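Local coordinates for sulfonate ABC transporter, periplasmic sulfonate-binding protein SsuA (Methylobacillus flagellatus, PDB 3UIF) that probably binds sulfonates or related sulfate esters in the periplasm and delivers them to an ABC transporter for uptake, at residues Ser26-Val31 and Arg243-Lys248; Val104-Ser109 and Ala160-Gly165; Asp175-Glu180 and Asn255-Asp260; Trp270-Asp275 and His308-Ala313; Lys284-Ala289 and Thr297-Gln302. All blocks are in the same frame, centred on the assembly; numbering follows the deposited sequence.

Contact 1 (Ser26-Val31 and Arg243-Lys248); sequences SASLVV and REYSNK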
# COMPACT_ATOMS: atom_id res chain seq x y z
N SER A 26 -0.78 -8.04 -1.90
CA SER A 26 0.45 -8.68 -2.39
C SER A 26 0.71 -10.01 -1.69
O SER A 26 1.05 -11.01 -2.34
CB SER A 26 1.63 -7.75 -2.17
OG SER A 26 2.67 -8.09 -3.04
N ALA A 27 0.55 -10.01 -0.37
CA ALA A 27 0.84 -11.17 0.46
C ALA A 27 -0.04 -12.37 0.12
O ALA A 27 0.47 -13.50 0.04
CB ALA A 27 0.72 -10.81 1.93
N SER A 28 -1.34 -12.16 -0.10
CA SER A 28 -2.24 -13.29 -0.35
C SER A 28 -1.73 -14.15 -1.51
O SER A 28 -1.68 -15.39 -1.43
CB SER A 28 -3.67 -12.79 -0.61
OG SER A 28 -3.62 -11.67 -1.48
N LEU A 29 -1.31 -13.47 -2.57
CA LEU A 29 -0.74 -14.05 -3.78
C LEU A 29 0.54 -14.82 -3.48
O LEU A 29 0.82 -15.88 -4.07
CB LEU A 29 -0.47 -12.91 -4.76
CG LEU A 29 0.55 -13.06 -5.88
CD1 LEU A 29 -0.01 -13.94 -6.99
CD2 LEU A 29 0.90 -11.68 -6.41
N VAL A 30 1.31 -14.30 -2.55
CA VAL A 30 2.62 -14.86 -2.26
C VAL A 30 2.53 -16.01 -1.24
O VAL A 30 3.25 -17.02 -1.34
CB VAL A 30 3.60 -13.72 -1.89
CG1 VAL A 30 3.38 -13.22 -0.48
CG2 VAL A 30 5.02 -14.16 -2.07
N VAL A 31 1.60 -15.87 -0.28
CA VAL A 31 1.27 -16.92 0.70
C VAL A 31 0.57 -18.09 0.02
O VAL A 31 0.82 -19.25 0.37
CB VAL A 31 0.36 -16.35 1.82
CG1 VAL A 31 -0.27 -17.46 2.65
CG2 VAL A 31 1.14 -15.38 2.70
N ARG A 243 -10.95 -12.57 -7.79
CA ARG A 243 -11.77 -13.58 -7.15
C ARG A 243 -11.04 -14.31 -6.02
O ARG A 243 -11.67 -14.68 -5.03
CB ARG A 243 -12.33 -14.56 -8.20
CG ARG A 243 -13.23 -13.88 -9.22
CD ARG A 243 -13.73 -14.86 -10.27
NE ARG A 243 -14.43 -14.19 -11.37
CZ ARG A 243 -15.75 -14.07 -11.44
NH1 ARG A 243 -16.52 -14.57 -10.48
NH2 ARG A 243 -16.30 -13.46 -12.48
N GLU A 244 -9.73 -14.50 -6.14
CA GLU A 244 -9.02 -15.29 -5.12
C GLU A 244 -8.23 -14.49 -4.11
O GLU A 244 -8.23 -14.84 -2.94
CB GLU A 244 -8.07 -16.32 -5.73
CG GLU A 244 -8.57 -17.04 -6.96
CD GLU A 244 -9.67 -18.02 -6.66
OE1 GLU A 244 -10.75 -17.89 -7.29
OE2 GLU A 244 -9.44 -18.91 -5.81
N TYR A 245 -7.54 -13.44 -4.55
CA TYR A 245 -6.52 -12.80 -3.72
C TYR A 245 -6.79 -11.36 -3.31
O TYR A 245 -5.93 -10.75 -2.67
CB TYR A 245 -5.13 -12.88 -4.38
CG TYR A 245 -4.83 -14.25 -4.89
CD1 TYR A 245 -4.84 -14.52 -6.26
CD2 TYR A 245 -4.58 -15.30 -4.00
CE1 TYR A 245 -4.59 -15.80 -6.73
CE2 TYR A 245 -4.32 -16.58 -4.45
CZ TYR A 245 -4.32 -16.82 -5.81
OH TYR A 245 -4.07 -18.08 -6.26
N SER A 246 -7.95 -10.83 -3.66
CA SER A 246 -8.21 -9.44 -3.31
C SER A 246 -8.76 -9.28 -1.89
O SER A 246 -8.67 -10.21 -1.08
CB SER A 246 -9.07 -8.73 -4.36
OG SER A 246 -10.28 -9.41 -4.58
N ASN A 247 -9.30 -8.12 -1.59
CA ASN A 247 -9.80 -7.85 -0.26
C ASN A 247 -11.22 -8.38 -0.09
O ASN A 247 -12.18 -7.78 -0.58
CB ASN A 247 -9.76 -6.35 -0.02
CG ASN A 247 -9.90 -5.99 1.43
OD1 ASN A 247 -10.63 -6.64 2.19
ND2 ASN A 247 -9.22 -4.92 1.83
N LYS A 248 -11.34 -9.51 0.60
CA LYS A 248 -12.64 -10.18 0.75
C LYS A 248 -13.61 -9.53 1.73
O LYS A 248 -14.74 -10.01 1.87
CB LYS A 248 -12.47 -11.65 1.13
CG LYS A 248 -11.52 -12.44 0.25
CD LYS A 248 -11.65 -13.91 0.60
CE LYS A 248 -10.55 -14.75 -0.04
NZ LYS A 248 -10.75 -14.96 -1.50
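Tyr-245, in the last turn of helix 238-245, packs against Ser-28 and Leu-29 of helix 26-32. The contact is buried and joins two helices of a periplasmic binding protein fold that lie far apart in sequence. Along the second segment, Glu-244 takes part indirectly. Its CB stands 3.6 Å above the centre of the Tyr-245 ring. Tyr-245 itself carries the contact. Its CG lies anti to the carbonyl carbon (chi1 -47°), which turns the ring beside helix 26-32. Leu-29 CA sits over the face turned from Glu-244, so the ring is sandwiched between backbone on one side and a methylene on the other. Tyr-245 CD2 comes 3.9 Å from Ser-28 O. Tyr-245 O faces Ser-28 OG at 2.8 Å, but the single hydroxyl proton can also go to Gly-25 O. CB of Tyr-245 lies 3.5 Å from Ser-28 OG. The chain then turns away. Ser-246 OG bonds back to Ile-242 O. Lys-248 folds back over the helix. Its NZ donates to Glu-244 O at 2.9 Å, from above the carbonyl plane and 49° out of it.

Contact 2 (Val104-Ser109 and Ala160-Gly165); sequences VVPKNS and AALASG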
# COMPACT_ATOMS: atom_id res chain seq x y z
N VAL A 104 -15.86 11.59 -1.53
CA VAL A 104 -17.26 11.21 -1.63
C VAL A 104 -18.07 12.29 -0.97
O VAL A 104 -17.71 12.76 0.10
CB VAL A 104 -17.53 9.91 -0.85
CG1 VAL A 104 -18.80 9.24 -1.33
CG2 VAL A 104 -16.33 8.96 -0.92
N VAL A 105 -19.16 12.67 -1.62
CA VAL A 105 -20.13 13.62 -1.07
C VAL A 105 -21.52 12.97 -1.03
O VAL A 105 -21.76 12.01 -1.76
CB VAL A 105 -20.18 14.96 -1.85
CG1 VAL A 105 -18.88 15.74 -1.67
CG2 VAL A 105 -20.50 14.76 -3.33
N PRO A 106 -22.43 13.47 -0.17
CA PRO A 106 -23.77 12.86 -0.14
C PRO A 106 -24.37 12.85 -1.54
O PRO A 106 -23.99 13.67 -2.38
CB PRO A 106 -24.56 13.80 0.78
CG PRO A 106 -23.53 14.37 1.69
CD PRO A 106 -22.31 14.55 0.83
N LYS A 107 -25.27 11.91 -1.79
CA LYS A 107 -25.88 11.77 -3.11
C LYS A 107 -26.34 13.12 -3.70
O LYS A 107 -26.01 13.44 -4.84
CB LYS A 107 -27.03 10.74 -3.11
CG LYS A 107 -27.70 10.52 -4.46
CD LYS A 107 -26.74 9.91 -5.48
CE LYS A 107 -27.04 10.37 -6.90
NZ LYS A 107 -26.88 11.86 -7.08
N ASN A 108 -27.09 13.91 -2.92
CA ASN A 108 -27.70 15.15 -3.41
C ASN A 108 -26.86 16.43 -3.29
O ASN A 108 -27.42 17.52 -3.16
CB ASN A 108 -29.04 15.38 -2.70
CG ASN A 108 -30.05 14.28 -2.98
OD1 ASN A 108 -30.74 13.81 -2.07
ND2 ASN A 108 -30.14 13.85 -4.25
N SER A 109 -25.54 16.31 -3.35
CA SER A 109 -24.67 17.45 -3.05
C SER A 109 -24.42 18.40 -4.24
O SER A 109 -24.36 17.99 -5.40
CB SER A 109 -23.35 16.97 -2.45
OG SER A 109 -22.72 18.01 -1.72
N ALA A 160 -20.93 5.83 7.53
CA ALA A 160 -22.23 6.04 8.17
C ALA A 160 -22.60 7.53 8.30
O ALA A 160 -23.75 7.90 8.07
CB ALA A 160 -22.28 5.34 9.52
N ALA A 161 -21.61 8.36 8.66
CA ALA A 161 -21.81 9.80 8.83
C ALA A 161 -22.17 10.51 7.53
O ALA A 161 -23.04 11.37 7.52
CB ALA A 161 -20.58 10.44 9.44
N LEU A 162 -21.52 10.13 6.44
CA LEU A 162 -21.80 10.72 5.13
C LEU A 162 -23.19 10.33 4.65
O LEU A 162 -23.90 11.16 4.09
CB LEU A 162 -20.77 10.29 4.09
CG LEU A 162 -21.07 10.93 2.74
CD1 LEU A 162 -20.12 12.08 2.46
CD2 LEU A 162 -21.02 9.90 1.64
N ALA A 163 -23.55 9.07 4.86
CA ALA A 163 -24.87 8.55 4.51
C ALA A 163 -25.97 9.29 5.24
O ALA A 163 -27.09 9.42 4.73
CB ALA A 163 -24.93 7.06 4.82
N SER A 164 -25.64 9.80 6.42
CA SER A 164 -26.57 10.57 7.26
C SER A 164 -26.67 12.04 6.91
O SER A 164 -27.64 12.69 7.26
CB SER A 164 -26.15 10.47 8.73
OG SER A 164 -26.32 9.16 9.21
N GLY A 165 -25.64 12.57 6.24
CA GLY A 165 -25.49 14.01 6.09
C GLY A 165 -24.98 14.67 7.37
O GLY A 165 -25.22 15.85 7.61
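Val-104 and Pro-106 of strand 102-106 both pack on Leu-162 of helix 155-164. The axes of strand residues 104-106 and helix residues 160-164 approach to 7.8 Å, at 39°. Val-104 comes first. Its CG1 is anti to the backbone N (chi1 -160°) and meets Leu-162 CD2 at 3.8 Å. The two side chains cross at a slant, and Val-104 O lies near Leu-162 CD1. Val-105 turns its side chain the other way, onto Lys-186 and Ile-188, and offers the helix only backbone. Its CA lies 3.9 Å from Leu-162 CD1. Pro-106 ends the strand. Its CD touches Leu-162 CD1 at 3.7 Å, while its CG lies 4.0 Å from Leu-162 O. Leu-162 CD1 thus lies against Val-104 O, Val-105 CA and Pro-106 CD, while CD2 meets Val-104 CG1. Leu-179 and Phe-170 add to the same apolar cluster. Past Pro-106 a type I beta turn runs to Ser-109. The helix closes at Gly-165 in a Schellman motif, whose positive phi suits glycine. This is helix-on-sheet packing of an alpha/beta lobe: helix 155-164 forms the beta-alpha-beta crossover from strand 149-151 to strand 169-172 and also covers the neighbouring strand 102-106.

Contact 3 (Asp175-Glu180 and Asn255-Asp260); sequences DSYILE and NRREYD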
# COMPACT_ATOMS: atom_id res chain seq x y z
N ASP A 175 -13.54 1.49 -0.46
CA ASP A 175 -14.77 1.32 0.33
C ASP A 175 -15.80 2.40 -0.02
O ASP A 175 -17.00 2.24 0.22
CB ASP A 175 -14.48 1.33 1.83
CG ASP A 175 -13.56 2.46 2.23
OD1 ASP A 175 -12.37 2.44 1.82
OD2 ASP A 175 -14.00 3.36 2.98
N SER A 176 -15.33 3.49 -0.60
CA SER A 176 -16.21 4.55 -1.10
C SER A 176 -17.33 4.04 -2.04
O SER A 176 -18.45 4.55 -2.00
CB SER A 176 -15.39 5.63 -1.80
OG SER A 176 -14.31 6.06 -0.99
N TYR A 177 -17.01 3.04 -2.86
CA TYR A 177 -17.93 2.51 -3.87
C TYR A 177 -19.22 1.91 -3.33
O TYR A 177 -20.26 1.93 -4.00
CB TYR A 177 -17.22 1.49 -4.75
CG TYR A 177 -16.33 2.12 -5.79
CD1 TYR A 177 -16.88 2.89 -6.84
CD2 TYR A 177 -14.95 1.96 -5.73
CE1 TYR A 177 -16.06 3.48 -7.79
CE2 TYR A 177 -14.13 2.54 -6.68
CZ TYR A 177 -14.68 3.30 -7.70
OH TYR A 177 -13.84 3.86 -8.63
N ILE A 178 -19.12 1.36 -2.12
CA ILE A 178 -20.28 0.83 -1.40
C ILE A 178 -21.33 1.94 -1.26
O ILE A 178 -22.52 1.72 -1.50
CB ILE A 178 -19.86 0.24 -0.03
CG1 ILE A 178 -19.15 -1.09 -0.25
CG2 ILE A 178 -21.07 -0.03 0.85
CD1 ILE A 178 -18.45 -1.62 0.98
N LEU A 179 -20.86 3.14 -0.89
CA LEU A 179 -21.70 4.33 -0.79
C LEU A 179 -22.43 4.65 -2.09
O LEU A 179 -23.58 5.09 -2.05
CB LEU A 179 -20.87 5.55 -0.35
CG LEU A 179 -20.36 5.54 1.10
CD1 LEU A 179 -19.42 6.70 1.36
CD2 LEU A 179 -21.53 5.55 2.08
N GLU A 180 -21.78 4.45 -3.23
CA GLU A 180 -22.49 4.58 -4.50
C GLU A 180 -23.52 3.45 -4.60
O GLU A 180 -24.67 3.70 -4.93
CB GLU A 180 -21.56 4.60 -5.70
CG GLU A 180 -20.40 5.57 -5.55
CD GLU A 180 -19.91 6.14 -6.88
OE1 GLU A 180 -19.56 5.36 -7.81
OE2 GLU A 180 -19.88 7.38 -6.97
N ASN A 255 -13.78 -4.43 -5.39
CA ASN A 255 -12.35 -4.71 -5.66
C ASN A 255 -12.00 -4.44 -7.11
O ASN A 255 -10.91 -3.99 -7.42
CB ASN A 255 -12.01 -6.17 -5.33
CG ASN A 255 -11.86 -6.42 -3.84
OD1 ASN A 255 -10.84 -6.06 -3.26
ND2 ASN A 255 -12.88 -7.00 -3.21
N ARG A 256 -12.95 -4.73 -7.99
CA ARG A 256 -12.79 -4.65 -9.43
C ARG A 256 -12.80 -3.19 -9.88
O ARG A 256 -12.12 -2.81 -10.83
CB ARG A 256 -13.92 -5.45 -10.11
CG ARG A 256 -13.84 -5.60 -11.62
CD ARG A 256 -14.93 -6.52 -12.15
NE ARG A 256 -14.74 -7.91 -11.71
CZ ARG A 256 -15.58 -8.60 -10.93
NH1 ARG A 256 -16.73 -8.06 -10.50
NH2 ARG A 256 -15.28 -9.85 -10.59
N ARG A 257 -13.56 -2.37 -9.16
CA ARG A 257 -13.70 -0.96 -9.51
C ARG A 257 -12.48 -0.14 -9.12
O ARG A 257 -12.20 0.90 -9.73
CB ARG A 257 -14.97 -0.38 -8.91
CG ARG A 257 -16.13 -0.61 -9.83
CD ARG A 257 -17.40 -0.12 -9.22
NE ARG A 257 -17.86 -1.04 -8.19
CZ ARG A 257 -18.96 -0.87 -7.48
NH1 ARG A 257 -19.70 0.21 -7.70
NH2 ARG A 257 -19.32 -1.75 -6.57
N GLU A 258 -11.76 -0.61 -8.12
CA GLU A 258 -10.50 -0.00 -7.70
C GLU A 258 -9.51 0.09 -8.88
O GLU A 258 -8.72 1.04 -8.95
CB GLU A 258 -9.92 -0.77 -6.48
CG GLU A 258 -8.43 -0.58 -6.19
CD GLU A 258 -8.04 0.85 -5.82
OE1 GLU A 258 -6.83 1.13 -5.73
OE2 GLU A 258 -8.91 1.71 -5.61
N TYR A 259 -9.58 -0.86 -9.81
CA TYR A 259 -8.70 -0.89 -10.98
C TYR A 259 -9.35 -0.34 -12.24
O TYR A 259 -8.72 -0.25 -13.28
CB TYR A 259 -8.17 -2.31 -11.21
CG TYR A 259 -7.36 -2.76 -10.04
CD1 TYR A 259 -6.01 -2.47 -9.96
CD2 TYR A 259 -7.96 -3.42 -8.96
CE1 TYR A 259 -5.25 -2.85 -8.88
CE2 TYR A 259 -7.21 -3.79 -7.85
CZ TYR A 259 -5.85 -3.50 -7.82
OH TYR A 259 -5.08 -3.87 -6.74
N ASP A 260 -10.60 0.07 -12.15
CA ASP A 260 -11.36 0.52 -13.30
C ASP A 260 -11.00 1.96 -13.68
O ASP A 260 -10.93 2.83 -12.81
CB ASP A 260 -12.83 0.43 -12.96
CG ASP A 260 -13.59 -0.35 -13.97
OD1 ASP A 260 -14.05 0.25 -14.99
OD2 ASP A 260 -13.73 -1.58 -13.73
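Tyr-177 lies against the side chain of Arg-257 in the periplasmic binding protein fold, where helix 176-181 of one alpha/beta lobe meets helix 252-257. The tight part is this one pair. Arg-257 CB sits 3.8 Å from the centroid of the Tyr-177 ring, only 12° off the ring normal, as a CH-pi contact. The two side chains run past each other in opposite directions. The arginine bends at chi3 (-76°), so that Tyr-177 CB lies over one face of the Arg-257 guanidinium, 4.0 Å from the guanidinium plane. Ring and guanidinium planes are 33° apart, so they do not stack flat. NH2 then forms a salt bridge with Asp-181, which fixes the far end. The other parts are looser. Glu-180 OE1 stays 5.2 Å from Arg-257 NH1, too far for contact, though the opposite charges may attract weakly. Glu-258 N is 4.2 Å from Tyr-177 CE2, and the Glu-258 carboxylate turns to Tyr-102 and Arg-269. Without the Tyr-177 ring, as with an alanine here, Arg-257 CB is likely to lose its CH-pi partner and the arginine chain to turn more freely. Lys-192 joins both partners: it is the main polar partner of Tyr-177, and its NZ donates to Arg-257 O. Arg-257 O also lies 3.6 Å from Tyr-177 OH.

Contact 4 (Trp270-Asp275 and His308-Ala313); sequences WSPLYD and HFVATA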
# COMPACT_ATOMS: atom_id res chain seq x y z
N TRP A 270 1.41 -3.20 -10.41
CA TRP A 270 2.21 -4.21 -9.76
C TRP A 270 3.68 -3.93 -9.89
O TRP A 270 4.51 -4.74 -9.49
CB TRP A 270 1.86 -5.57 -10.35
CG TRP A 270 0.48 -6.07 -9.96
CD1 TRP A 270 -0.72 -5.89 -10.65
CD2 TRP A 270 0.11 -6.82 -8.76
NE1 TRP A 270 -1.76 -6.46 -9.99
CE2 TRP A 270 -1.35 -7.04 -8.84
CE3 TRP A 270 0.81 -7.32 -7.65
CZ2 TRP A 270 -2.05 -7.73 -7.86
CZ3 TRP A 270 0.09 -8.02 -6.67
CH2 TRP A 270 -1.31 -8.22 -6.78
N SER A 271 4.03 -2.77 -10.45
CA SER A 271 5.41 -2.45 -10.78
C SER A 271 6.34 -2.43 -9.57
O SER A 271 6.02 -1.85 -8.54
CB SER A 271 5.47 -1.12 -11.54
OG SER A 271 6.81 -0.73 -11.77
N PRO A 272 7.50 -3.08 -9.69
CA PRO A 272 8.51 -3.10 -8.64
C PRO A 272 9.62 -2.09 -8.87
O PRO A 272 10.62 -2.07 -8.15
CB PRO A 272 9.06 -4.51 -8.74
CG PRO A 272 8.95 -4.82 -10.21
CD PRO A 272 7.74 -4.12 -10.71
N LEU A 273 9.46 -1.25 -9.89
CA LEU A 273 10.49 -0.29 -10.27
C LEU A 273 10.70 0.80 -9.22
O LEU A 273 9.73 1.31 -8.63
CB LEU A 273 10.15 0.33 -11.63
CG LEU A 273 10.07 -0.68 -12.78
CD1 LEU A 273 9.89 0.04 -14.10
CD2 LEU A 273 11.31 -1.57 -12.83
N TYR A 274 11.96 1.14 -9.01
CA TYR A 274 12.34 2.20 -8.11
C TYR A 274 12.43 3.48 -8.90
O TYR A 274 13.44 4.16 -8.91
CB TYR A 274 13.69 1.88 -7.43
CG TYR A 274 13.60 0.77 -6.39
CD1 TYR A 274 13.51 -0.58 -6.78
CD2 TYR A 274 13.60 1.06 -5.01
CE1 TYR A 274 13.41 -1.59 -5.84
CE2 TYR A 274 13.51 0.06 -4.06
CZ TYR A 274 13.42 -1.26 -4.48
OH TYR A 274 13.33 -2.28 -3.56
N ASP A 275 11.34 3.82 -9.58
CA ASP A 275 11.34 4.94 -10.50
C ASP A 275 11.22 6.30 -9.79
O ASP A 275 11.14 6.37 -8.56
CB ASP A 275 10.31 4.76 -11.64
CG ASP A 275 8.87 4.52 -11.15
OD1 ASP A 275 8.52 4.88 -9.99
OD2 ASP A 275 8.07 3.97 -11.95
N HIS A 308 18.84 -2.92 -5.56
CA HIS A 308 19.78 -3.93 -6.09
C HIS A 308 19.17 -5.28 -6.40
O HIS A 308 19.57 -5.93 -7.37
CB HIS A 308 21.02 -4.07 -5.18
CG HIS A 308 21.87 -5.29 -5.49
ND1 HIS A 308 22.62 -5.39 -6.62
CD2 HIS A 308 22.08 -6.48 -4.78
CE1 HIS A 308 23.28 -6.58 -6.62
NE2 HIS A 308 22.94 -7.25 -5.50
N PHE A 309 18.20 -5.71 -5.60
CA PHE A 309 17.59 -7.04 -5.74
C PHE A 309 16.58 -7.19 -6.88
O PHE A 309 16.50 -8.26 -7.51
CB PHE A 309 17.00 -7.50 -4.41
CG PHE A 309 18.00 -7.54 -3.31
CD1 PHE A 309 18.93 -8.58 -3.24
CD2 PHE A 309 18.07 -6.51 -2.38
CE1 PHE A 309 19.89 -8.61 -2.23
CE2 PHE A 309 19.03 -6.54 -1.36
CZ PHE A 309 19.95 -7.59 -1.30
N VAL A 310 15.81 -6.14 -7.14
CA VAL A 310 14.86 -6.10 -8.24
C VAL A 310 15.61 -6.02 -9.58
O VAL A 310 15.29 -6.73 -10.55
CB VAL A 310 13.87 -4.94 -8.05
CG1 VAL A 310 13.18 -4.56 -9.36
CG2 VAL A 310 12.87 -5.27 -6.94
N ALA A 311 16.64 -5.16 -9.62
CA ALA A 311 17.57 -5.07 -10.74
C ALA A 311 18.17 -6.45 -11.08
O ALA A 311 18.10 -6.87 -12.25
CB ALA A 311 18.67 -4.06 -10.45
N THR A 312 18.73 -7.15 -10.08
CA THR A 312 19.28 -8.49 -10.33
C THR A 312 18.18 -9.45 -10.82
O THR A 312 18.36 -10.16 -11.82
CB THR A 312 20.02 -9.07 -9.09
OG1 THR A 312 21.12 -8.21 -8.75
CG2 THR A 312 20.57 -10.46 -9.36
N ALA A 313 17.03 -9.42 -10.14
CA ALA A 313 15.90 -10.30 -10.45
C ALA A 313 15.32 -10.12 -11.86
O ALA A 313 15.06 -11.11 -12.53
CB ALA A 313 14.81 -10.17 -9.40
O HOH W 1 15.70 -4.50 -4.75
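Val-310 sets CG1 anti to the backbone N (chi1 160°) and CG2 anti to the carbonyl carbon, and so presents one methyl to Pro-272 and the other to Tyr-274. The Tyr-274 ring is turned to meet it, with CG anti to the carbonyl carbon (chi1 -72°). Val-310 CG2 comes to the edge of that ring, near its plane, 3.9 Å from Tyr-274 CE1. Val-310 CG1 lies 3.8 Å from Pro-272 O and 4.2 Å from Pro-272 CB. A water adds a polar link beside the apolar one. It accepts from Val-310 N at 2.9 Å and makes a weak bond to Tyr-274 OH at 3.5 Å. The stronger partner of that hydroxyl is Leu-91 O, in strand 89-94. Replacing Val-310 by an alanine is likely to leave Tyr-274 CE1 and Pro-272 CB without their methyl partners. The loop is shaped by local turns. Ser-271 OG accepts from Leu-273 N in an ST turn, and Tyr-274 is the centre of an inverse gamma turn. Trp-323 touches Ser-271, Pro-272 and Leu-273. Asp-275 then caps Leu-278 N. The contact is mainly apolar packing, with one water beside it, of helix 308-316 on the loop that leads into the N-capped helix 276-291.

Contact 5 (Lys284-Ala289 and Thr297-Gln302); sequences KAVAYA and TQADVQ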
# COMPACT_ATOMS: atom_id res chain seq x y z
N LYS A 284 7.90 12.38 -0.18
CA LYS A 284 6.69 13.08 0.26
C LYS A 284 6.14 12.46 1.54
O LYS A 284 5.82 13.18 2.50
CB LYS A 284 5.64 13.08 -0.84
CG LYS A 284 5.83 14.16 -1.87
CD LYS A 284 4.68 14.16 -2.86
CE LYS A 284 4.71 15.39 -3.76
NZ LYS A 284 3.41 15.54 -4.50
N ALA A 285 6.05 11.13 1.55
CA ALA A 285 5.53 10.38 2.67
C ALA A 285 6.34 10.58 3.95
O ALA A 285 5.77 10.65 5.03
CB ALA A 285 5.43 8.90 2.34
N VAL A 286 7.66 10.68 3.84
CA VAL A 286 8.49 10.87 5.03
C VAL A 286 8.27 12.27 5.61
O VAL A 286 8.25 12.44 6.83
CB VAL A 286 9.97 10.55 4.80
CG1 VAL A 286 10.84 11.01 5.95
CG2 VAL A 286 10.14 9.05 4.61
N ALA A 287 8.09 13.26 4.73
CA ALA A 287 7.81 14.65 5.15
C ALA A 287 6.47 14.74 5.87
O ALA A 287 6.38 15.41 6.90
CB ALA A 287 7.84 15.61 3.96
N TYR A 288 5.46 14.05 5.33
CA TYR A 288 4.11 14.05 5.91
C TYR A 288 4.05 13.33 7.25
O TYR A 288 3.30 13.71 8.14
CB TYR A 288 3.10 13.44 4.93
CG TYR A 288 1.95 12.70 5.59
CD1 TYR A 288 2.04 11.33 5.87
CD2 TYR A 288 0.78 13.37 5.94
CE1 TYR A 288 1.00 10.64 6.48
CE2 TYR A 288 -0.27 12.70 6.55
CZ TYR A 288 -0.16 11.34 6.82
OH TYR A 288 -1.20 10.66 7.42
N ALA A 289 4.82 12.24 7.36
CA ALA A 289 4.86 11.48 8.61
C ALA A 289 5.33 12.36 9.78
O ALA A 289 4.79 12.28 10.89
CB ALA A 289 5.76 10.27 8.47
N THR A 297 11.20 12.81 13.94
CA THR A 297 12.33 12.83 13.00
C THR A 297 11.91 12.45 11.57
O THR A 297 10.80 11.95 11.36
CB THR A 297 13.45 11.91 13.58
OG1 THR A 297 14.22 12.66 14.52
CG2 THR A 297 14.39 11.29 12.51
N GLN A 298 12.77 12.72 10.60
CA GLN A 298 12.58 12.23 9.23
C GLN A 298 13.59 11.14 8.86
O GLN A 298 14.78 11.35 8.93
CB GLN A 298 12.65 13.37 8.22
CG GLN A 298 11.37 14.17 8.08
CD GLN A 298 11.32 14.95 6.77
OE1 GLN A 298 11.66 14.43 5.71
NE2 GLN A 298 10.91 16.21 6.84
N ALA A 299 13.09 9.98 8.47
CA ALA A 299 13.94 8.88 8.03
C ALA A 299 14.71 9.26 6.77
O ALA A 299 14.17 9.93 5.90
CB ALA A 299 13.09 7.64 7.76
N ASP A 300 15.97 8.85 6.70
CA ASP A 300 16.78 8.97 5.49
C ASP A 300 16.17 8.08 4.40
O ASP A 300 16.16 6.85 4.52
CB ASP A 300 18.23 8.57 5.82
CG ASP A 300 19.19 8.70 4.64
OD1 ASP A 300 18.78 9.12 3.53
OD2 ASP A 300 20.38 8.37 4.82
N VAL A 301 15.64 8.70 3.35
CA VAL A 301 14.92 7.98 2.29
C VAL A 301 15.85 7.04 1.53
O VAL A 301 15.49 5.90 1.23
CB VAL A 301 14.21 8.93 1.31
CG1 VAL A 301 13.54 8.16 0.18
CG2 VAL A 301 13.18 9.80 2.02
N GLN A 302 17.05 7.54 1.21
CA GLN A 302 18.05 6.80 0.41
C GLN A 302 18.47 5.46 1.06
O GLN A 302 18.48 4.42 0.41
CB GLN A 302 19.26 7.69 0.09
CG GLN A 302 18.91 9.04 -0.57
CD GLN A 302 18.98 10.26 0.38
OE1 GLN A 302 20.07 10.77 0.67
NE2 GLN A 302 17.81 10.75 0.81
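Val-286 of helix 276-291 packs between Gln-298, Ala-299 and Val-301 of the returning chain. Its torsion (chi1 169°) sets CG1 anti to the backbone N and CG2 anti to the carbonyl carbon. Val-286 CG1 meets Ala-299 O and Gln-298 OE1, each at 3.5 Å. Val-286 CG2 reaches Val-301 CG2 at 4.1 Å, and these two valines pass each other in opposite directions. Gln-298 has CG anti to the carbonyl carbon (chi1 -81°) and is extended beyond it. The chain therefore lies across the helix, with Gln-298 CB 3.7 Å from Val-286 CG1 and the amide beside Ala-287. Gln-298 NE2 is 3.9 Å from Ala-287 CA and bonds to Gln-290 OE1 one turn on. Ile-80 of helix 77-85 also touches Val-286. Asp-300 points its CB away from helix 276-291, and its OD1 takes a weak bond from Gln-302 N. The extended link folds back on helix 276-291 before Asp-300 takes the N-cap position of the short helix 301-304.

From the N terminus, contact 1 opens at helix 26-32 and closes more than two hundred residues later at helix 238-245. Contact 2 lies within that span and ties strand 102-106 to helix 155-164 inside one alpha/beta lobe. Contact 3 joins helix 176-181 to helix 252-257. It opens within the span but closes beyond it, so contacts 1 and 3 cross; Asn-247 and Asn-255 join them by a probable hydrogen bond. Contact 2 touches contact 3 through Leu-162 and Leu-179. Contact 4 follows in series and links the loop before helix 276-291 to helix 308-316. Its Trp-270 packs on Leu-29 of contact 1. Contact 5, within contact 4, joins helix 276-291 to the chain leading into helix 301-304.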